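Local structure of conjugal transfer protein TRWB (Escherichia coli, 1E9R) at residues V42-P48 against Y406-A410; C267-L271 against S296-A300; L288-L294 against Q320-Y325. The protein probably couples DNA processing to DNA transport in bacterial conjugation, acting as a hexameric P-loop ATPase that resembles ring helicases and F1-ATPase. Residues are numbered along the deposited sequence.

Interaction 1: V42-P48 against Y406-A410; sequences VAGVPMP and YVGFA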
loop_
_atom_site.group_PDB
_atom_site.type_symbol
_atom_site.label_atom_id
_atom_site.label_comp_id
_atom_site.label_asym_id
_atom_site.label_seq_id
_atom_site.Cartn_x
_atom_site.Cartn_y
_atom_site.Cartn_z
ATOM N N VAL B 42 15.904 4.477 -37.838
ATOM C CA VAL B 42 15.953 4.742 -36.412
ATOM C C VAL B 42 17.428 4.893 -36.092
ATOM O O VAL B 42 18.174 3.918 -36.124
ATOM C CB VAL B 42 15.383 3.556 -35.598
ATOM C CG1 VAL B 42 15.458 3.870 -34.105
ATOM C CG2 VAL B 42 13.946 3.263 -36.029
ATOM N N ALA B 43 17.853 6.116 -35.808
ATOM C CA ALA B 43 19.259 6.374 -35.493
ATOM C C ALA B 43 20.184 5.846 -36.594
ATOM O O ALA B 43 21.282 5.362 -36.318
ATOM C CB ALA B 43 19.623 5.730 -34.158
ATOM N N GLY B 44 19.733 5.934 -37.840
ATOM C CA GLY B 44 20.541 5.468 -38.948
ATOM C C GLY B 44 20.328 4.005 -39.276
ATOM O O GLY B 44 20.864 3.499 -40.266
ATOM N N VAL B 45 19.548 3.314 -38.451
ATOM C CA VAL B 45 19.291 1.899 -38.695
ATOM C C VAL B 45 17.934 1.723 -39.349
ATOM O O VAL B 45 16.931 2.214 -38.839
ATOM C CB VAL B 45 19.306 1.075 -37.394
ATOM C CG1 VAL B 45 19.211 -0.401 -37.733
ATOM C CG2 VAL B 45 20.563 1.366 -36.590
ATOM N N PRO B 46 17.888 1.028 -40.498
ATOM C CA PRO B 46 16.609 0.817 -41.182
ATOM C C PRO B 46 15.671 -0.024 -40.327
ATOM O O PRO B 46 16.047 -1.062 -39.779
ATOM C CB PRO B 46 17.014 0.128 -42.486
ATOM C CG PRO B 46 18.249 -0.593 -42.121
ATOM C CD PRO B 46 18.989 0.406 -41.253
ATOM N N MET B 47 14.438 0.446 -40.216
ATOM C CA MET B 47 13.445 -0.223 -39.414
ATOM C C MET B 47 12.738 -1.338 -40.174
ATOM O O MET B 47 12.236 -1.133 -41.275
ATOM C CB MET B 47 12.443 0.818 -38.911
ATOM C CG MET B 47 11.225 0.250 -38.218
ATOM S SD MET B 47 10.389 1.516 -37.254
ATOM C CE MET B 47 9.695 0.498 -35.942
ATOM N N PRO B 48 12.720 -2.550 -39.599
ATOM C CA PRO B 48 12.052 -3.669 -40.255
ATOM C C PRO B 48 10.635 -3.234 -40.556
ATOM O O PRO B 48 9.926 -2.753 -39.675
ATOM C CB PRO B 48 12.097 -4.759 -39.200
ATOM C CG PRO B 48 13.392 -4.488 -38.522
ATOM C CD PRO B 48 13.405 -2.990 -38.374
ATOM N N TYR B 406 20.459 2.831 -27.878
ATOM C CA TYR B 406 20.457 1.389 -27.979
ATOM C C TYR B 406 19.169 1.068 -28.718
ATOM O O TYR B 406 18.086 1.346 -28.225
ATOM C CB TYR B 406 20.446 0.745 -26.601
ATOM C CG TYR B 406 21.806 0.692 -25.959
ATOM C CD1 TYR B 406 22.753 -0.240 -26.380
ATOM C CD2 TYR B 406 22.158 1.570 -24.934
ATOM C CE1 TYR B 406 24.017 -0.301 -25.799
ATOM C CE2 TYR B 406 23.427 1.515 -24.344
ATOM C CZ TYR B 406 24.345 0.575 -24.786
ATOM O OH TYR B 406 25.596 0.509 -24.225
ATOM N N VAL B 407 19.293 0.507 -29.915
ATOM C CA VAL B 407 18.134 0.167 -30.724
ATOM C C VAL B 407 17.777 -1.310 -30.610
ATOM O O VAL B 407 18.597 -2.178 -30.932
ATOM C CB VAL B 407 18.384 0.513 -32.213
ATOM C CG1 VAL B 407 17.137 0.221 -33.042
ATOM C CG2 VAL B 407 18.782 1.978 -32.334
ATOM N N GLY B 408 16.555 -1.584 -30.151
ATOM C CA GLY B 408 16.086 -2.952 -30.002
ATOM C C GLY B 408 14.747 -3.166 -30.682
ATOM O O GLY B 408 13.699 -2.973 -30.080
ATOM N N PHE B 409 14.784 -3.566 -31.945
ATOM C CA PHE B 409 13.567 -3.805 -32.708
ATOM C C PHE B 409 12.839 -5.031 -32.195
ATOM O O PHE B 409 13.439 -5.893 -31.560
ATOM C CB PHE B 409 13.901 -3.974 -34.188
ATOM C CG PHE B 409 14.374 -2.710 -34.847
ATOM C CD1 PHE B 409 13.544 -1.590 -34.915
ATOM C CD2 PHE B 409 15.644 -2.628 -35.404
ATOM C CE1 PHE B 409 13.977 -0.401 -35.535
ATOM C CE2 PHE B 409 16.088 -1.445 -36.026
ATOM C CZ PHE B 409 15.254 -0.334 -36.091
ATOM N N ALA B 410 11.541 -5.098 -32.481
ATOM C CA ALA B 410 10.697 -6.205 -32.046
ATOM C C ALA B 410 11.182 -7.529 -32.608
ATOM O O ALA B 410 11.916 -7.559 -33.601
ATOM C CB ALA B 410 9.260 -5.955 -32.477
#
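A tight beta hairpin, strands 41-42 and 45-46, packs here against the end of strand 404-408, which belongs to the large mixed sheet. The hydrogen bonds that define the hairpin lie within it: Val-42 N to Val-45 O is 2.7 Å and Val-45 N to Val-42 O is 2.8 Å, closing a type I' turn. At its corners Ala-43 (54/35) and Gly-44 (89/-6) both have positive phi; a CB at position 44 would strike the carbonyl O of Ala-43. The two segments share no hydrogen bond, and the contact between them is apolar. Val-407 meets Val-42 (CG1 to CG1, 4.2 Å) and Ala-43 (Val-407 CG2 to CB, 4.3 Å). Phe-409, with 119 Å² buried, contributes more than any other residue: its ring edge touches Val-42 CG2 (3.7 Å from Phe-409 CE1) and Val-45 CG1 (3.7 Å from Phe-409 CE2), while Met-47 CG approaches Phe-409 CE1 to 3.9 Å. Around the contact, helix 26-33 packs on Val-45 and Pro-48, and Gly-44 N donates to Glu-72 of helix 66-79. One ring face receives a CH-pi contact, Pro-48 CD standing 3.5 Å from the centroid of Phe-409 and only 6° off the ring normal.

Interaction 2: C267-L271 against S296-A300; sequences CTSIL and SLADA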
loop_
_atom_site.group_PDB
_atom_site.type_symbol
_atom_site.label_atom_id
_atom_site.label_comp_id
_atom_site.label_asym_id
_atom_site.label_seq_id
_atom_site.Cartn_x
_atom_site.Cartn_y
_atom_site.Cartn_z
ATOM N N CYS B 267 -6.815 8.464 -32.431
ATOM C CA CYS B 267 -6.789 7.074 -32.021
ATOM C C CYS B 267 -8.112 6.319 -32.169
ATOM O O CYS B 267 -8.110 5.153 -32.549
ATOM C CB CYS B 267 -6.291 6.977 -30.587
ATOM S SG CYS B 267 -4.563 7.515 -30.381
ATOM N N THR B 268 -9.240 6.965 -31.884
ATOM C CA THR B 268 -10.534 6.285 -32.001
ATOM C C THR B 268 -10.994 6.215 -33.434
ATOM O O THR B 268 -11.567 5.219 -33.872
ATOM C CB THR B 268 -11.681 7.006 -31.282
ATOM O OG1 THR B 268 -11.185 7.693 -30.139
ATOM C CG2 THR B 268 -12.723 6.003 -30.843
ATOM N N SER B 269 -10.766 7.305 -34.150
ATOM C CA SER B 269 -11.202 7.419 -35.529
ATOM C C SER B 269 -10.607 6.429 -36.520
ATOM O O SER B 269 -11.324 5.943 -37.391
ATOM C CB SER B 269 -10.987 8.854 -36.013
ATOM O OG SER B 269 -11.842 9.735 -35.303
ATOM N N ILE B 270 -9.317 6.118 -36.399
ATOM C CA ILE B 270 -8.706 5.176 -37.333
ATOM C C ILE B 270 -9.385 3.809 -37.280
ATOM O O ILE B 270 -9.371 3.067 -38.256
ATOM C CB ILE B 270 -7.225 4.966 -37.046
ATOM C CG1 ILE B 270 -7.071 4.328 -35.672
ATOM C CG2 ILE B 270 -6.473 6.291 -37.146
ATOM C CD1 ILE B 270 -5.736 3.692 -35.459
ATOM N N LEU B 271 -9.975 3.484 -36.136
ATOM C CA LEU B 271 -10.660 2.211 -35.952
ATOM C C LEU B 271 -11.935 2.162 -36.768
ATOM O O LEU B 271 -12.558 1.105 -36.906
ATOM C CB LEU B 271 -10.999 2.015 -34.477
ATOM C CG LEU B 271 -10.045 1.222 -33.592
ATOM C CD1 LEU B 271 -8.616 1.581 -33.887
ATOM C CD2 LEU B 271 -10.400 1.493 -32.143
ATOM N N SER B 296 -8.412 6.057 -25.680
ATOM C CA SER B 296 -8.311 5.192 -26.855
ATOM C C SER B 296 -6.924 4.834 -27.329
ATOM O O SER B 296 -6.785 4.033 -28.243
ATOM C CB SER B 296 -9.056 5.834 -28.024
ATOM O OG SER B 296 -10.295 6.358 -27.586
ATOM N N LEU B 297 -5.899 5.429 -26.739
ATOM C CA LEU B 297 -4.533 5.126 -27.160
ATOM C C LEU B 297 -4.256 3.620 -27.143
ATOM O O LEU B 297 -3.738 3.072 -28.113
ATOM C CB LEU B 297 -3.525 5.817 -26.246
ATOM C CG LEU B 297 -2.197 6.255 -26.863
ATOM C CD1 LEU B 297 -1.154 6.310 -25.766
ATOM C CD2 LEU B 297 -1.762 5.307 -27.970
ATOM N N ALA B 298 -4.609 2.960 -26.040
ATOM C CA ALA B 298 -4.379 1.525 -25.877
ATOM C C ALA B 298 -4.965 0.678 -26.991
ATOM O O ALA B 298 -4.291 -0.192 -27.535
ATOM C CB ALA B 298 -4.926 1.062 -24.542
ATOM N N ASP B 299 -6.225 0.911 -27.326
ATOM C CA ASP B 299 -6.849 0.138 -28.388
ATOM C C ASP B 299 -6.207 0.441 -29.740
ATOM O O ASP B 299 -6.078 -0.438 -30.590
ATOM C CB ASP B 299 -8.344 0.432 -28.449
ATOM C CG ASP B 299 -9.056 0.052 -27.175
ATOM O OD1 ASP B 299 -8.895 -1.105 -26.730
ATOM O OD2 ASP B 299 -9.779 0.915 -26.626
ATOM N N ALA B 300 -5.796 1.686 -29.935
ATOM C CA ALA B 300 -5.184 2.071 -31.190
ATOM C C ALA B 300 -3.853 1.372 -31.374
ATOM O O ALA B 300 -3.496 1.024 -32.493
ATOM C CB ALA B 300 -5.002 3.587 -31.249
HETATM O O HOH W 1 -8.847 3.465 -30.271
#
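Cys-267, Ala-300 and Ser-296 bury the most surface (69, 57 and 49 Å²), and together they bring the C-terminal part of helix 252-269 against the first turn of helix 297-303. Cys-267 and Ala-300 mark the closest backbone approach. Both point toward the other segment, and Cys-267 CB lies in van der Waals contact with Ala-300 CB at 3.7 Å; the small side chain of Ala-300 is consistent with the CA atoms of the two residues coming as close as 5.3 Å. Cys-267 reaches further along the turn with its sulphur, SG lying 4.3 Å from Leu-297 CD2. Ala-300 in turn is met by Ile-270, whose CD1 is 4.3 Å from Ala-300 CB, and by Leu-271, whose CD1 is 4.4 Å from Ala-300 CA.

Ser-296 supplies the polar part. Its CB packs 3.9 Å from Cys-267 CB, while its carbonyl accepts from Ala-300 N at 3.1 Å in the opening helical turn. That same Ser-296 O, and Cys-267 O, each lie 2.9 Å from a water that donates to both, so the two backbones are bridged through solvent. Nearby, Thr-268 OG1 is bonded to Asp-264 O within its own helix, and Asp-264 OD1 accepts from Ser-296 N, adding a direct tie. Leu-271 also packs on Asp-250 of a neighbouring subunit. Side-by-side helices of this kind are characteristic of the alpha/beta P-loop NTPase core: helix 252-269 precedes strand 281-285, and helix 297-303 forms the beta-alpha-beta crossover from that strand to its parallel neighbour 309-315.

Interaction 3: L288-L294 against Q320-Y325; sequences LASLEKL and QLDDVY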
loop_
_atom_site.group_PDB
_atom_site.type_symbol
_atom_site.label_atom_id
_atom_site.label_comp_id
_atom_site.label_asym_id
_atom_site.label_seq_id
_atom_site.Cartn_x
_atom_site.Cartn_y
_atom_site.Cartn_z
ATOM N N LEU B 288 4.802 11.057 -24.248
ATOM C CA LEU B 288 3.588 10.321 -23.920
ATOM C C LEU B 288 2.957 10.707 -22.569
ATOM O O LEU B 288 1.725 10.794 -22.454
ATOM C CB LEU B 288 3.908 8.826 -23.961
ATOM C CG LEU B 288 2.793 7.793 -23.899
ATOM C CD1 LEU B 288 1.780 8.040 -24.971
ATOM C CD2 LEU B 288 3.407 6.426 -24.076
ATOM N N ALA B 289 3.799 10.961 -21.566
ATOM C CA ALA B 289 3.330 11.319 -20.227
ATOM C C ALA B 289 2.914 12.789 -20.020
ATOM O O ALA B 289 2.526 13.169 -18.919
ATOM C CB ALA B 289 4.383 10.923 -19.191
ATOM N N SER B 290 2.993 13.606 -21.069
ATOM C CA SER B 290 2.599 15.015 -20.989
ATOM C C SER B 290 1.142 15.184 -21.354
ATOM O O SER B 290 0.535 16.214 -21.054
ATOM C CB SER B 290 3.433 15.883 -21.925
ATOM O OG SER B 290 4.691 16.144 -21.344
ATOM N N LEU B 291 0.596 14.179 -22.025
ATOM C CA LEU B 291 -0.800 14.199 -22.414
ATOM C C LEU B 291 -1.596 13.653 -21.235
ATOM O O LEU B 291 -1.009 13.172 -20.270
ATOM C CB LEU B 291 -1.020 13.313 -23.643
ATOM C CG LEU B 291 -0.311 13.690 -24.952
ATOM C CD1 LEU B 291 -0.660 12.680 -26.018
ATOM C CD2 LEU B 291 -0.729 15.070 -25.401
ATOM N N GLU B 292 -2.920 13.743 -21.289
ATOM C CA GLU B 292 -3.731 13.201 -20.204
ATOM C C GLU B 292 -3.818 11.685 -20.381
ATOM O O GLU B 292 -3.254 11.123 -21.334
ATOM C CB GLU B 292 -5.147 13.803 -20.210
ATOM C CG GLU B 292 -5.199 15.305 -19.959
ATOM C CD GLU B 292 -6.302 15.720 -18.982
ATOM O OE1 GLU B 292 -6.879 14.840 -18.304
ATOM O OE2 GLU B 292 -6.584 16.936 -18.881
ATOM N N LYS B 293 -4.511 11.016 -19.463
ATOM C CA LYS B 293 -4.676 9.576 -19.564
ATOM C C LYS B 293 -5.671 9.327 -20.699
ATOM O O LYS B 293 -6.885 9.397 -20.497
ATOM C CB LYS B 293 -5.209 9.033 -18.245
ATOM C CG LYS B 293 -5.446 7.546 -18.233
ATOM C CD LYS B 293 -5.794 7.070 -16.843
ATOM C CE LYS B 293 -6.036 5.572 -16.822
ATOM N NZ LYS B 293 -6.151 5.088 -15.417
ATOM N N LEU B 294 -5.153 9.053 -21.895
ATOM C CA LEU B 294 -5.995 8.825 -23.070
ATOM C C LEU B 294 -6.857 7.571 -22.987
ATOM O O LEU B 294 -6.407 6.517 -22.552
ATOM C CB LEU B 294 -5.126 8.784 -24.329
ATOM C CG LEU B 294 -4.213 9.999 -24.485
ATOM C CD1 LEU B 294 -3.437 9.885 -25.780
ATOM C CD2 LEU B 294 -5.032 11.273 -24.481
ATOM N N GLN B 320 6.704 9.111 -14.498
ATOM C CA GLN B 320 5.683 10.101 -14.797
ATOM C C GLN B 320 4.500 9.440 -15.460
ATOM O O GLN B 320 3.361 9.840 -15.232
ATOM C CB GLN B 320 6.232 11.177 -15.720
ATOM C CG GLN B 320 5.353 12.397 -15.801
ATOM C CD GLN B 320 5.855 13.407 -16.827
ATOM O OE1 GLN B 320 7.026 13.365 -17.261
ATOM N NE2 GLN B 320 4.975 14.331 -17.219
ATOM N N LEU B 321 4.770 8.430 -16.285
ATOM C CA LEU B 321 3.710 7.698 -16.977
ATOM C C LEU B 321 2.868 6.912 -15.966
ATOM O O LEU B 321 1.649 6.760 -16.130
ATOM C CB LEU B 321 4.316 6.735 -17.991
ATOM C CG LEU B 321 3.294 6.074 -18.912
ATOM C CD1 LEU B 321 2.642 7.145 -19.792
ATOM C CD2 LEU B 321 3.984 4.990 -19.753
ATOM N N ASP B 322 3.529 6.399 -14.928
ATOM C CA ASP B 322 2.833 5.641 -13.896
ATOM C C ASP B 322 1.904 6.594 -13.199
ATOM O O ASP B 322 0.793 6.234 -12.829
ATOM C CB ASP B 322 3.803 5.060 -12.860
ATOM C CG ASP B 322 4.597 3.875 -13.392
ATOM O OD1 ASP B 322 4.129 3.223 -14.348
ATOM O OD2 ASP B 322 5.684 3.584 -12.840
ATOM N N ASP B 323 2.362 7.827 -13.030
ATOM C CA ASP B 323 1.560 8.834 -12.364
ATOM C C ASP B 323 0.307 9.212 -13.156
ATOM O O ASP B 323 -0.747 9.461 -12.582
ATOM C CB ASP B 323 2.412 10.071 -12.099
ATOM C CG ASP B 323 1.989 10.797 -10.855
ATOM O OD1 ASP B 323 1.919 10.143 -9.793
ATOM O OD2 ASP B 323 1.729 12.012 -10.930
ATOM N N VAL B 324 0.421 9.247 -14.478
ATOM C CA VAL B 324 -0.713 9.597 -15.334
ATOM C C VAL B 324 -1.716 8.449 -15.534
ATOM O O VAL B 324 -2.923 8.633 -15.377
ATOM C CB VAL B 324 -0.214 10.081 -16.739
ATOM C CG1 VAL B 324 -1.393 10.412 -17.653
ATOM C CG2 VAL B 324 0.677 11.291 -16.569
ATOM N N TYR B 325 -1.206 7.268 -15.874
ATOM C CA TYR B 325 -2.046 6.110 -16.141
ATOM C C TYR B 325 -2.213 5.163 -14.974
ATOM O O TYR B 325 -3.140 4.342 -14.954
ATOM C CB TYR B 325 -1.481 5.314 -17.319
ATOM C CG TYR B 325 -1.650 5.980 -18.653
ATOM C CD1 TYR B 325 -0.765 6.970 -19.080
ATOM C CD2 TYR B 325 -2.723 5.645 -19.483
ATOM C CE1 TYR B 325 -0.947 7.611 -20.300
ATOM C CE2 TYR B 325 -2.915 6.285 -20.707
ATOM C CZ TYR B 325 -2.025 7.264 -21.105
ATOM O OH TYR B 325 -2.225 7.903 -22.306
HETATM O O HOH W 2 -0.951 10.180 -22.451
HETATM O O HOH W 3 -4.541 6.752 -13.678
#
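The phenol of Tyr-325 at the end of helix 318-325 organises much of the polar bonding in the 288-294 loop. Its OH accepts from Leu-294 N at 3.2 Å, with an N-H...O angle of 153°, and lies 2.6 Å from a water bonded to it. This water donates to Leu-288 O and Glu-292 O, each 2.7 Å away, so two loop carbonyls are satisfied by one solvent molecule. At the helix terminus, Lys-293 NZ donates to Tyr-325 O at 3.1 Å and to a second water at 2.9 Å, which passes a hydrogen bond on to Val-324 O at 3.0 Å. The extended lysine thus serves two terminal carbonyls, one directly. By contrast, Gln-320 NE2 and Ala-289 O are 3.2 Å apart but poorly angled, and are not bonded.

Apolar contacts fill in between: Lys-293 CA sits over the face of the Tyr-325 ring, 4.1 Å from its centroid, and Ala-289 CB is 4.2 Å from Leu-321 CD1. Glu-292 OE2 forms its salt bridge elsewhere, with Lys-217, and Asp-322 pairs with Lys-328 of a neighbouring subunit. The loop, following strand 281-285, is flanked by helix 252-269, which touches Leu-291, Glu-292 and Leu-294, while Leu-288 and Tyr-325 pack on helices 297-303 and 327-334.

How the interactions relate
Interactions 2 and 3 form one continuous packing unit: their centres are 16 Å apart, and Leu-297 CD1 of interaction 2 lies 3.5 Å from Leu-288 CD1 and 4.0 Å from Tyr-325 OH of interaction 3. Their segments alternate along the chain. Interaction 1 stands apart, its centre 25 Å from each of the others and its nearest atoms about 14 and 15 Å away. Strand 56-59 leads into the probable Walker A loop, which binds sulphate and is probably the nucleotide site. In sheet order, strand 404-408 of interaction 1 lies on one side of strand 56-59, beyond 339-342; strands 309-315 and 281-285, whose connections carry parts of interactions 2 and 3, lie on the other.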